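Local structure of chorismate synthase (Campylobacter jejuni, 1SQ1) at residues E166-E171 with A206-V211. The protein probably catalyses the last step of the shikimate pathway, eliminating phosphate from 5-enolpyruvylshikimate-3-phosphate to give chorismate, with reduced FMN as cofactor. Residues are numbered along the deposited sequence; the frame is centred on the assembly and turned at random.
Sequences EEFDFE and AVFTKV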
loop_
_atom_site.group_PDB
_atom_site.type_symbol
_atom_site.label_atom_id
_atom_site.label_comp_id
_atom_site.label_asym_id
_atom_site.label_seq_id
_atom_site.Cartn_x
_atom_site.Cartn_y
_atom_site.Cartn_z
ATOM N N GLU A 166 22.239 -8.150 28.321
ATOM C CA GLU A 166 22.072 -9.598 28.411
ATOM C C GLU A 166 22.242 -10.071 29.859
ATOM O O GLU A 166 22.687 -11.189 30.106
ATOM C CB GLU A 166 23.093 -10.297 27.493
ATOM C CG GLU A 166 23.230 -9.694 26.061
ATOM C CD GLU A 166 22.103 -10.081 25.092
ATOM O OE1 GLU A 166 20.933 -10.148 25.534
ATOM O OE2 GLU A 166 22.390 -10.289 23.886
ATOM N N GLU A 167 21.868 -9.214 30.810
ATOM C CA GLU A 167 21.984 -9.530 32.233
ATOM C C GLU A 167 20.667 -9.369 32.989
ATOM O O GLU A 167 20.545 -9.792 34.137
ATOM C CB GLU A 167 23.047 -8.644 32.871
ATOM C CG GLU A 167 23.505 -9.121 34.224
ATOM C CD GLU A 167 24.720 -8.365 34.711
ATOM O OE1 GLU A 167 25.717 -8.303 33.961
ATOM O OE2 GLU A 167 24.679 -7.837 35.841
ATOM N N PHE A 168 19.694 -8.740 32.342
ATOM C CA PHE A 168 18.386 -8.536 32.943
ATOM C C PHE A 168 17.728 -9.897 33.140
ATOM O O PHE A 168 17.783 -10.753 32.258
ATOM C CB PHE A 168 17.502 -7.661 32.041
ATOM C CG PHE A 168 17.984 -6.241 31.894
ATOM C CD1 PHE A 168 18.502 -5.788 30.687
ATOM C CD2 PHE A 168 17.896 -5.348 32.955
ATOM C CE1 PHE A 168 18.923 -4.464 30.546
ATOM C CE2 PHE A 168 18.316 -4.030 32.815
ATOM C CZ PHE A 168 18.826 -3.590 31.611
ATOM N N ASP A 169 17.090 -10.087 34.289
ATOM C CA ASP A 169 16.454 -11.357 34.596
ATOM C C ASP A 169 15.048 -11.495 34.040
ATOM O O ASP A 169 14.091 -10.986 34.619
ATOM C CB ASP A 169 16.409 -11.560 36.105
ATOM C CG ASP A 169 16.274 -13.015 36.484
ATOM O OD1 ASP A 169 15.416 -13.707 35.888
ATOM O OD2 ASP A 169 17.026 -13.462 37.381
ATOM N N PHE A 170 14.920 -12.205 32.927
ATOM C CA PHE A 170 13.618 -12.410 32.317
ATOM C C PHE A 170 12.827 -13.449 33.090
ATOM O O PHE A 170 11.598 -13.455 33.065
ATOM C CB PHE A 170 13.776 -12.844 30.862
ATOM C CG PHE A 170 13.883 -11.698 29.907
ATOM C CD1 PHE A 170 12.744 -11.043 29.469
ATOM C CD2 PHE A 170 15.122 -11.252 29.468
ATOM C CE1 PHE A 170 12.839 -9.959 28.616
ATOM C CE2 PHE A 170 15.230 -10.167 28.613
ATOM C CZ PHE A 170 14.088 -9.520 28.184
ATOM N N GLU A 171 13.536 -14.340 33.769
ATOM C CA GLU A 171 12.881 -15.371 34.563
ATOM C C GLU A 171 12.138 -14.634 35.670
ATOM O O GLU A 171 10.952 -14.869 35.918
ATOM C CB GLU A 171 13.933 -16.313 35.142
ATOM C CG GLU A 171 14.706 -17.082 34.072
ATOM C CD GLU A 171 14.024 -18.385 33.672
ATOM O OE1 GLU A 171 13.972 -19.308 34.519
ATOM O OE2 GLU A 171 13.545 -18.486 32.517
ATOM N N ALA A 206 11.026 2.721 31.548
ATOM C CA ALA A 206 11.890 2.291 30.449
ATOM C C ALA A 206 11.735 0.783 30.187
ATOM O O ALA A 206 12.041 -0.044 31.054
ATOM C CB ALA A 206 13.333 2.620 30.770
ATOM N N VAL A 207 11.259 0.429 28.993
ATOM C CA VAL A 207 11.058 -0.969 28.646
ATOM C C VAL A 207 12.181 -1.575 27.827
ATOM O O VAL A 207 12.807 -0.894 27.008
ATOM C CB VAL A 207 9.751 -1.161 27.886
ATOM C CG1 VAL A 207 9.685 -2.561 27.322
ATOM C CG2 VAL A 207 8.584 -0.913 28.822
ATOM N N PHE A 208 12.430 -2.863 28.064
ATOM C CA PHE A 208 13.472 -3.603 27.356
ATOM C C PHE A 208 12.896 -4.805 26.609
ATOM O O PHE A 208 12.334 -5.715 27.218
ATOM C CB PHE A 208 14.533 -4.102 28.335
ATOM C CG PHE A 208 15.634 -4.887 27.684
ATOM C CD1 PHE A 208 16.504 -4.278 26.784
ATOM C CD2 PHE A 208 15.801 -6.240 27.962
ATOM C CE1 PHE A 208 17.528 -5.007 26.171
ATOM C CE2 PHE A 208 16.822 -6.975 27.352
ATOM C CZ PHE A 208 17.686 -6.358 26.456
ATOM N N THR A 209 13.034 -4.809 25.290
ATOM C CA THR A 209 12.530 -5.915 24.485
ATOM C C THR A 209 13.687 -6.655 23.851
ATOM O O THR A 209 14.454 -6.092 23.071
ATOM C CB THR A 209 11.621 -5.450 23.355
ATOM O OG1 THR A 209 10.535 -4.673 23.882
ATOM C CG2 THR A 209 11.075 -6.658 22.632
ATOM N N LYS A 210 13.803 -7.927 24.197
ATOM C CA LYS A 210 14.863 -8.767 23.679
ATOM C C LYS A 210 14.270 -9.836 22.781
ATOM O O LYS A 210 13.248 -10.439 23.114
ATOM C CB LYS A 210 15.623 -9.410 24.840
ATOM C CG LYS A 210 16.561 -10.531 24.443
ATOM C CD LYS A 210 17.678 -10.659 25.455
ATOM C CE LYS A 210 18.046 -12.105 25.715
ATOM N NZ LYS A 210 16.968 -12.790 26.489
ATOM N N VAL A 211 14.897 -10.056 21.628
ATOM C CA VAL A 211 14.425 -11.074 20.704
ATOM C C VAL A 211 15.567 -12.042 20.425
ATOM O O VAL A 211 16.639 -11.632 19.969
ATOM C CB VAL A 211 13.941 -10.452 19.382
ATOM C CG1 VAL A 211 13.261 -11.507 18.536
ATOM C CG2 VAL A 211 12.989 -9.304 19.663
#
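Phe208, on the central strand 205-212 of an antiparallel sheet, meets Phe168 and Phe170 together. Its CG lies anti to the backbone N (chi1 179°). The ring touches segment 166-171 in two ways. Phe168 brings CD1 over one face of that ring, offset toward the rim, 3.9 Å from Phe208 CD2; the two planes are inclined at 43°. Phe170 approaches rim to rim instead, its CZ 3.7 Å from the same Phe208 CD2. Phe154 packs against both Phe168 and Phe208 and extends the aromatic cluster, and Leu181 adds an aliphatic contact to both.

Two residues on, Lys210 points from the same side of the strand. Lys210 CB touches Phe170 CZ at 3.7 Å; the two side chains cross obliquely, and the lysine, bent at chi3 and chi4, leaves Lys210 NZ 3.8 Å from Phe170 CE2. Glu166 crosses this lysine at about a right angle, setting OE1 3.3 Å from Lys210 CD, while Glu166 OE1 and Lys210 NZ stay 4.9 Å apart. Apolar packing therefore joins the sheet to the loop before helix 170-175 and to that helix's first residue, with Asp169 as N-cap, its OD1 accepting a hydrogen bond from Phe172 N; the opposite charges at the more exposed edge may add a modest long-range attraction.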